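PDB 1RYB: chloroplastic group IIB intron splicing facilitator CRS2, chloroplastic from Zea mays, which facilitates the splicing of group IIB introns in chloroplasts as a partner of CAF1 or CAF2, and lacks peptidyl-tRNA hydrolase activity despite its family fold. Local coordinates for residues 33-38 with 125-130; 38-43 with 170-175. All coordinates share one frame; numbering follows the deposited sequence.

Interaction 1 (33-38 with 125-130); sequences TRHNVG and GRHNGL
His127 reaches His35 with the far end of its imidazole, and the whole contact rests on these two rings. Followed outward, the His127 side chain leaves CB with CG anti to the backbone N (chi1 -175°), which carries the ring out from the start of its own helix. His127 is the N-cap residue of helix 128-136, and its ND1 makes the capping bond, accepting from Leu130 N at 3.1 Å, the donor tilted from the ring plane, and more weakly from Gly129 N. CD2 of His127 only grazes CE1 of His35 at 4.1 Å. CE1 of His127 comes to 3.9 Å from His35 CE1, and at the tip NE2 of His127 lies 3.5 Å from CE1 of His35. The planes are 43° apart, an oblique pairing, and no hydrogen bond joins the rings. Their shared polar partner is Asp107, which takes NE2 of His127 on OD1 and ND1 of His35 on OD2. His35 corresponds to the proton acceptor of the family's active hydrolases, and Asp107 to the residue stabilising its basic form, although CRS2 itself has no such activity. The two rings meet beside strand 102-108, between the turn leading into helix 37-48 and the first turn of helix 128-136.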
ATOM      1  N   THR A  33      12.810  -4.567   2.344  1.00 17.32           N
ATOM      2  CA  THR A  33      12.248  -5.813   2.841  1.00 11.11           C
ATOM      3  C   THR A  33      10.885  -6.096   2.236  1.00 15.21           C
ATOM      4  O   THR A  33      10.190  -5.195   1.768  1.00 10.81           O
ATOM      5  CB  THR A  33      12.260  -5.868   4.355  1.00 10.68           C
ATOM      6  OG1 THR A  33      11.380  -4.917   4.880  1.00 14.16           O
ATOM      7  CG2 THR A  33      13.692  -5.606   4.937  1.00 11.13           C
ATOM      8  N   ARG A  34      10.558  -7.340   2.158  1.00  9.77           N
ATOM      9  CA  ARG A  34       9.290  -7.747   1.486  1.00 12.34           C
ATOM     10  C   ARG A  34       8.057  -7.073   2.092  1.00  9.35           C
ATOM     11  O   ARG A  34       7.131  -6.630   1.353  1.00 11.70           O
ATOM     12  CB  ARG A  34       9.100  -9.253   1.514  1.00  8.49           C
ATOM     13  CG  ARG A  34      10.258  -9.972   0.782  1.00  7.37           C
ATOM     14  CD  ARG A  34       9.872 -11.451   0.497  1.00 16.85           C
ATOM     15  NE  ARG A  34      10.868 -12.225  -0.295  1.00 17.81           N
ATOM     16  CZ  ARG A  34      11.988 -12.771   0.240  1.00 19.89           C
ATOM     17  NH1 ARG A  34      12.269 -12.626   1.543  1.00 16.52           N
ATOM     18  NH2 ARG A  34      12.856 -13.431  -0.584  1.00 16.39           N
ATOM     19  N   HIS A  35       8.016  -7.048   3.407  1.00 10.27           N
ATOM     20  CA  HIS A  35       6.883  -6.417   4.103  1.00  9.54           C
ATOM     21  C   HIS A  35       6.816  -4.893   3.871  1.00  9.98           C
ATOM     22  O   HIS A  35       5.834  -4.268   4.261  1.00 16.77           O
ATOM     23  CB  HIS A  35       7.041  -6.684   5.618  1.00 14.48           C
ATOM     24  CG  HIS A  35       5.776  -6.989   6.424  1.00 11.54           C
ATOM     25  ND1 HIS A  35       4.666  -7.519   5.863  1.00 12.26           N
ATOM     26  CD2 HIS A  35       5.558  -6.870   7.751  1.00 15.45           C
ATOM     27  CE1 HIS A  35       3.776  -7.699   6.815  1.00  8.43           C
ATOM     28  NE2 HIS A  35       4.287  -7.282   7.969  1.00 15.77           N
ATOM     29  N   ASN A  36       7.823  -4.295   3.256  1.00  9.08           N
ATOM     30  CA  ASN A  36       7.800  -2.867   2.927  1.00  8.20           C
ATOM     31  C   ASN A  36       7.468  -2.581   1.484  1.00 15.61           C
ATOM     32  O   ASN A  36       7.580  -1.466   1.046  1.00 10.68           O
ATOM     33  CB  ASN A  36       9.175  -2.236   3.194  1.00 10.61           C
ATOM     34  CG  ASN A  36       9.231  -1.679   4.614  1.00 17.38           C
ATOM     35  OD1 ASN A  36       8.628  -2.200   5.558  1.00 11.96           O
ATOM     36  ND2 ASN A  36       9.847  -0.531   4.777  1.00 17.27           N
ATOM     37  N   VAL A  37       7.103  -3.593   0.666  1.00  9.21           N
ATOM     38  CA  VAL A  37       6.881  -3.309  -0.720  1.00  8.44           C
ATOM     39  C   VAL A  37       5.773  -2.290  -0.940  1.00 11.65           C
ATOM     40  O   VAL A  37       5.775  -1.639  -1.951  1.00 10.64           O
ATOM     41  CB  VAL A  37       6.686  -4.626  -1.521  1.00 10.92           C
ATOM     42  CG1 VAL A  37       5.364  -5.337  -1.205  1.00 13.86           C
ATOM     43  CG2 VAL A  37       6.905  -4.487  -3.040  1.00 11.09           C
ATOM     44  N   GLY A  38       4.797  -2.214  -0.046  1.00  6.68           N
ATOM     45  CA  GLY A  38       3.807  -1.157  -0.203  1.00  9.13           C
ATOM     46  C   GLY A  38       4.422   0.227  -0.173  1.00  8.44           C
ATOM     47  O   GLY A  38       3.976   1.167  -0.852  1.00 10.01           O
ATOM     48  N   GLY A 125      -6.602 -11.057   5.327  1.00 17.34           N
ATOM     49  CA  GLY A 125      -5.738 -12.183   4.951  1.00 13.83           C
ATOM     50  C   GLY A 125      -4.639 -12.434   5.977  1.00 16.99           C
ATOM     51  O   GLY A 125      -3.564 -12.923   5.648  1.00 20.37           O
ATOM     52  N   ARG A 126      -4.929 -12.022   7.221  1.00 15.99           N
ATOM     53  CA  ARG A 126      -3.975 -12.185   8.336  1.00 19.61           C
ATOM     54  C   ARG A 126      -2.783 -11.258   8.232  1.00 29.25           C
ATOM     55  O   ARG A 126      -1.721 -11.480   8.859  1.00 25.14           O
ATOM     56  CB  ARG A 126      -3.523 -13.651   8.500  1.00 16.41           C
ATOM     57  CG  ARG A 126      -4.731 -14.558   8.811  1.00 21.64           C
ATOM     58  CD  ARG A 126      -4.337 -16.039   8.913  1.00 24.13           C
ATOM     59  NE  ARG A 126      -3.558 -16.475   7.768  1.00 22.22           N
ATOM     60  CZ  ARG A 126      -2.744 -17.496   7.834  1.00100.00           C
ATOM     61  NH1 ARG A 126      -1.983 -17.869   6.803  1.00 57.11           N
ATOM     62  NH2 ARG A 126      -2.719 -18.185   8.978  1.00 39.86           N
ATOM     63  N   HIS A 127      -2.929 -10.250   7.382  1.00 15.79           N
ATOM     64  CA  HIS A 127      -1.869  -9.276   7.258  1.00 15.12           C
ATOM     65  C   HIS A 127      -2.060  -8.305   8.439  1.00 16.73           C
ATOM     66  O   HIS A 127      -3.112  -7.700   8.580  1.00 13.30           O
ATOM     67  CB  HIS A 127      -1.980  -8.547   5.872  1.00 14.45           C
ATOM     68  CG  HIS A 127      -0.809  -7.600   5.631  1.00 13.62           C
ATOM     69  ND1 HIS A 127      -0.642  -6.378   6.331  1.00 16.37           N
ATOM     70  CD2 HIS A 127       0.228  -7.722   4.764  1.00 12.27           C
ATOM     71  CE1 HIS A 127       0.462  -5.798   5.844  1.00  9.58           C
ATOM     72  NE2 HIS A 127       1.019  -6.592   4.914  1.00  9.49           N
ATOM     73  N   ASN A 128      -1.074  -8.226   9.320  1.00 18.12           N
ATOM     74  CA  ASN A 128      -1.205  -7.435  10.530  1.00 12.05           C
ATOM     75  C   ASN A 128      -1.517  -5.974  10.286  1.00 17.11           C
ATOM     76  O   ASN A 128      -2.262  -5.341  11.074  1.00 15.88           O
ATOM     77  CB  ASN A 128       0.094  -7.534  11.349  1.00 15.04           C
ATOM     78  CG  ASN A 128       0.156  -8.860  12.055  1.00 37.16           C
ATOM     79  OD1 ASN A 128      -0.705  -9.727  11.846  1.00 23.63           O
ATOM     80  ND2 ASN A 128       1.173  -9.026  12.905  1.00 30.46           N
ATOM     81  N   GLY A 129      -0.898  -5.420   9.226  1.00 15.19           N
ATOM     82  CA  GLY A 129      -1.094  -4.044   8.941  1.00 10.91           C
ATOM     83  C   GLY A 129      -2.501  -3.822   8.441  1.00 13.13           C
ATOM     84  O   GLY A 129      -3.181  -2.863   8.793  1.00 15.58           O
ATOM     85  N   LEU A 130      -2.918  -4.620   7.526  1.00  9.59           N
ATOM     86  CA  LEU A 130      -4.289  -4.470   6.999  1.00 14.33           C
ATOM     87  C   LEU A 130      -5.316  -4.708   8.110  1.00 17.24           C
ATOM     88  O   LEU A 130      -6.300  -4.005   8.227  1.00 14.99           O
ATOM     89  CB  LEU A 130      -4.499  -5.456   5.840  1.00 13.27           C
ATOM     90  CG  LEU A 130      -5.601  -5.159   4.890  1.00 17.79           C
ATOM     91  CD1 LEU A 130      -5.574  -3.679   4.465  1.00 29.11           C
ATOM     92  CD2 LEU A 130      -5.213  -6.059   3.681  1.00 15.75           C
TER

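Interaction 2 (38-43 with 170-175); sequences GFEMVD and EERVQI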
ATOM      1  N   GLY A  38       4.797  -2.214  -0.046  1.00  6.68           N
ATOM      2  CA  GLY A  38       3.807  -1.157  -0.203  1.00  9.13           C
ATOM      3  C   GLY A  38       4.422   0.227  -0.173  1.00  8.44           C
ATOM      4  O   GLY A  38       3.976   1.167  -0.852  1.00 10.01           O
ATOM      5  N   PHE A  39       5.411   0.384   0.651  1.00  9.74           N
ATOM      6  CA  PHE A  39       6.169   1.653   0.695  1.00  9.89           C
ATOM      7  C   PHE A  39       6.827   1.923  -0.692  1.00 16.56           C
ATOM      8  O   PHE A  39       6.809   3.034  -1.247  1.00 11.26           O
ATOM      9  CB  PHE A  39       7.320   1.535   1.723  1.00  7.14           C
ATOM     10  CG  PHE A  39       6.963   1.931   3.171  1.00  9.22           C
ATOM     11  CD1 PHE A  39       5.643   2.095   3.596  1.00 10.11           C
ATOM     12  CD2 PHE A  39       7.997   2.183   4.076  1.00  9.18           C
ATOM     13  CE1 PHE A  39       5.398   2.479   4.919  1.00 12.56           C
ATOM     14  CE2 PHE A  39       7.777   2.573   5.400  1.00 13.60           C
ATOM     15  CZ  PHE A  39       6.456   2.701   5.820  1.00 13.42           C
ATOM     16  N   GLU A  40       7.420   0.863  -1.293  1.00 13.84           N
ATOM     17  CA  GLU A  40       8.037   1.045  -2.606  1.00 11.15           C
ATOM     18  C   GLU A  40       7.047   1.530  -3.619  1.00  7.99           C
ATOM     19  O   GLU A  40       7.335   2.350  -4.478  1.00 11.58           O
ATOM     20  CB  GLU A  40       8.656  -0.298  -3.105  1.00  9.78           C
ATOM     21  CG  GLU A  40       9.877  -0.766  -2.208  1.00 10.74           C
ATOM     22  CD  GLU A  40      10.598  -1.921  -2.880  1.00 17.85           C
ATOM     23  OE1 GLU A  40      10.856  -2.956  -2.334  1.00 18.91           O
ATOM     24  OE2 GLU A  40      10.726  -1.776  -4.156  1.00 18.58           O
ATOM     25  N   MET A  41       5.840   0.933  -3.611  1.00  8.97           N
ATOM     26  CA  MET A  41       4.810   1.320  -4.601  1.00  9.88           C
ATOM     27  C   MET A  41       4.404   2.768  -4.430  1.00  7.94           C
ATOM     28  O   MET A  41       4.291   3.502  -5.402  1.00 11.43           O
ATOM     29  CB  MET A  41       3.546   0.421  -4.515  1.00 10.12           C
ATOM     30  CG  MET A  41       2.513   0.691  -5.606  1.00  9.21           C
ATOM     31  SD  MET A  41       3.096   0.193  -7.238  1.00 12.01           S
ATOM     32  CE  MET A  41       2.903  -1.617  -7.140  1.00 18.99           C
ATOM     33  N   VAL A  42       4.084   3.153  -3.196  1.00  8.05           N
ATOM     34  CA  VAL A  42       3.741   4.543  -2.979  1.00 12.31           C
ATOM     35  C   VAL A  42       4.928   5.501  -3.319  1.00  9.88           C
ATOM     36  O   VAL A  42       4.719   6.596  -3.827  1.00 10.41           O
ATOM     37  CB  VAL A  42       3.034   4.857  -1.635  1.00 16.95           C
ATOM     38  CG1 VAL A  42       1.773   4.020  -1.529  1.00 14.70           C
ATOM     39  CG2 VAL A  42       3.922   4.647  -0.443  1.00 10.89           C
ATOM     40  N   ASP A  43       6.135   5.094  -3.065  1.00  9.38           N
ATOM     41  CA  ASP A  43       7.251   5.943  -3.448  1.00 14.92           C
ATOM     42  C   ASP A  43       7.263   6.152  -4.912  1.00 14.71           C
ATOM     43  O   ASP A  43       7.568   7.207  -5.386  1.00 13.12           O
ATOM     44  CB  ASP A  43       8.621   5.349  -3.060  1.00 15.54           C
ATOM     45  CG  ASP A  43       8.904   5.511  -1.564  1.00 18.14           C
ATOM     46  OD1 ASP A  43       8.423   6.379  -0.874  1.00 13.27           O
ATOM     47  OD2 ASP A  43       9.765   4.626  -1.107  1.00 23.32           O
ATOM     48  N   GLU A 170      16.255 -12.372  -8.341  1.00 17.04           N
ATOM     49  CA  GLU A 170      15.254 -12.672  -9.353  1.00 28.60           C
ATOM     50  C   GLU A 170      13.899 -12.024  -9.020  1.00 29.13           C
ATOM     51  O   GLU A 170      13.241 -11.486  -9.885  1.00 17.85           O
ATOM     52  CB  GLU A 170      15.117 -14.178  -9.612  1.00 31.91           C
ATOM     53  CG  GLU A 170      16.459 -14.852 -10.046  1.00 24.21           C
ATOM     54  CD  GLU A 170      17.454 -15.004  -8.926  1.00100.00           C
ATOM     55  OE1 GLU A 170      17.151 -14.973  -7.749  1.00 28.18           O
ATOM     56  OE2 GLU A 170      18.686 -15.148  -9.351  1.00100.00           O
ATOM     57  N   GLU A 171      13.548 -12.055  -7.711  1.00 26.30           N
ATOM     58  CA  GLU A 171      12.285 -11.489  -7.188  1.00 15.13           C
ATOM     59  C   GLU A 171      12.246 -10.072  -7.457  1.00 12.87           C
ATOM     60  O   GLU A 171      11.234  -9.529  -7.898  1.00 20.32           O
ATOM     61  CB  GLU A 171      12.159 -11.740  -5.706  1.00 14.38           C
ATOM     62  CG  GLU A 171      11.797 -13.218  -5.505  1.00 13.53           C
ATOM     63  CD  GLU A 171      12.044 -13.664  -4.099  1.00 21.24           C
ATOM     64  OE1 GLU A 171      12.372 -12.896  -3.219  1.00 21.47           O
ATOM     65  OE2 GLU A 171      11.748 -14.939  -3.893  1.00 23.71           O
ATOM     66  N   ARG A 172      13.379  -9.476  -7.285  1.00  9.91           N
ATOM     67  CA  ARG A 172      13.515  -8.038  -7.490  1.00 18.25           C
ATOM     68  C   ARG A 172      13.121  -7.571  -8.894  1.00 20.80           C
ATOM     69  O   ARG A 172      12.473  -6.543  -9.091  1.00 18.60           O
ATOM     70  CB  ARG A 172      14.912  -7.605  -7.050  1.00 16.28           C
ATOM     71  CG  ARG A 172      15.293  -6.187  -7.402  1.00 26.35           C
ATOM     72  CD  ARG A 172      14.146  -5.224  -7.168  1.00 67.19           C
ATOM     73  NE  ARG A 172      13.973  -4.969  -5.754  1.00 22.30           N
ATOM     74  CZ  ARG A 172      12.974  -4.164  -5.190  1.00 18.27           C
ATOM     75  NH1 ARG A 172      12.048  -3.527  -5.853  1.00 12.23           N
ATOM     76  NH2 ARG A 172      12.944  -4.038  -3.880  1.00 15.40           N
ATOM     77  N   VAL A 173      13.517  -8.313  -9.884  1.00 18.74           N
ATOM     78  CA  VAL A 173      13.225  -7.947 -11.247  1.00 13.47           C
ATOM     79  C   VAL A 173      11.719  -7.986 -11.455  1.00 20.91           C
ATOM     80  O   VAL A 173      11.102  -7.147 -12.149  1.00 18.81           O
ATOM     81  CB  VAL A 173      13.925  -8.976 -12.175  1.00 19.87           C
ATOM     82  CG1 VAL A 173      13.386  -8.898 -13.598  1.00 22.05           C
ATOM     83  CG2 VAL A 173      15.444  -8.721 -12.220  1.00 39.14           C
ATOM     84  N   GLN A 174      11.087  -8.941 -10.818  1.00 16.85           N
ATOM     85  CA  GLN A 174       9.649  -9.012 -10.988  1.00 14.50           C
ATOM     86  C   GLN A 174       8.973  -7.922 -10.179  1.00 15.72           C
ATOM     87  O   GLN A 174       7.944  -7.365 -10.580  1.00 16.58           O
ATOM     88  CB  GLN A 174       9.143 -10.325 -10.506  1.00 10.08           C
ATOM     89  CG  GLN A 174       9.615 -11.527 -11.346  1.00 17.47           C
ATOM     90  CD  GLN A 174       9.360 -12.850 -10.676  1.00 23.81           C
ATOM     91  OE1 GLN A 174       9.341 -12.993  -9.417  1.00 20.46           O
ATOM     92  NE2 GLN A 174       9.373 -13.858 -11.492  1.00 31.65           N
ATOM     93  N   ILE A 175       9.502  -7.637  -9.024  1.00 12.53           N
ATOM     94  CA  ILE A 175       8.837  -6.568  -8.218  1.00 16.00           C
ATOM     95  C   ILE A 175       8.942  -5.240  -8.971  1.00 15.84           C
ATOM     96  O   ILE A 175       8.019  -4.456  -9.067  1.00 15.41           O
ATOM     97  CB  ILE A 175       9.470  -6.414  -6.823  1.00 10.92           C
ATOM     98  CG1 ILE A 175       9.225  -7.650  -5.930  1.00 11.90           C
ATOM     99  CG2 ILE A 175       8.985  -5.135  -6.200  1.00  8.03           C
ATOM    100  CD1 ILE A 175       7.749  -8.054  -5.749  1.00 12.62           C
TER
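Glu40 and Arg172 form an end-on, bidentate salt bridge between two helices, 37-48 and 169-192, of the alpha/beta peptidyl-tRNA hydrolase fold. The side chains approach from opposite directions, and each carboxylate oxygen has its own nitrogen: NH2 of Arg172 donates to OE1 of Glu40 at 2.8 Å, and NH1 of Arg172 to OE2 of Glu40, also at 2.8 Å. Both oxygens are met on their syn side, and both lie close to the guanidinium plane, so the carboxylate sits at the edge of the arginine and not over its face. The match is not perfectly flat, because the two planes are turned 33° apart and NH2 reaches OE1 from outside the carboxylate plane.

The two side chains reach each other differently. Glu40 runs extended beyond CG, whereas Arg172 is bent at chi2 (42°) and chi3 (75°), which brings its guanidinium round to the carboxylate. Between residues 38-43 and 170-175 the nearest CA atoms, those of Glu40 and Ile175, are 9.5 Å apart, so here the side chains make the link; farther along, Glu40 and Met41 touch Leu179. NH1 of Arg172 has a second acidic partner in Asp176 on its own helix, so this nitrogen is shared by two carboxylates. With an alanine in place of Glu40, which has no carboxylate, the Arg172 guanidinium would probably keep Asp176 as its acidic mate but lose the two-point grip that fixes its rotation. Beside the bridge, the CG2 methyl of Ile175 lies 4.3 Å from OE2 of Glu40, a loose van der Waals approach.

The first segments of interactions 1 and 2 run on from the turn at 34-36 into helix 37-48 and share Gly38, and the contact centres are about 13 Å apart. Two direct contacts join them: a salt bridge from Arg34 NH2 to Glu171 OE1 at 2.7 Å, and packing of Val37 CG2 against Ile175 CG2 at 3.8 Å. Helix 169-192 is therefore tied both to the turn carrying His35 and to the helix that follows it. Interaction 1 includes the site inferred from active relatives, whereas interaction 2 stands back from it: the Glu40 side chain is about 10 Å from that of His35, and the Ile175 side chain about 8 Å from that of Asp107.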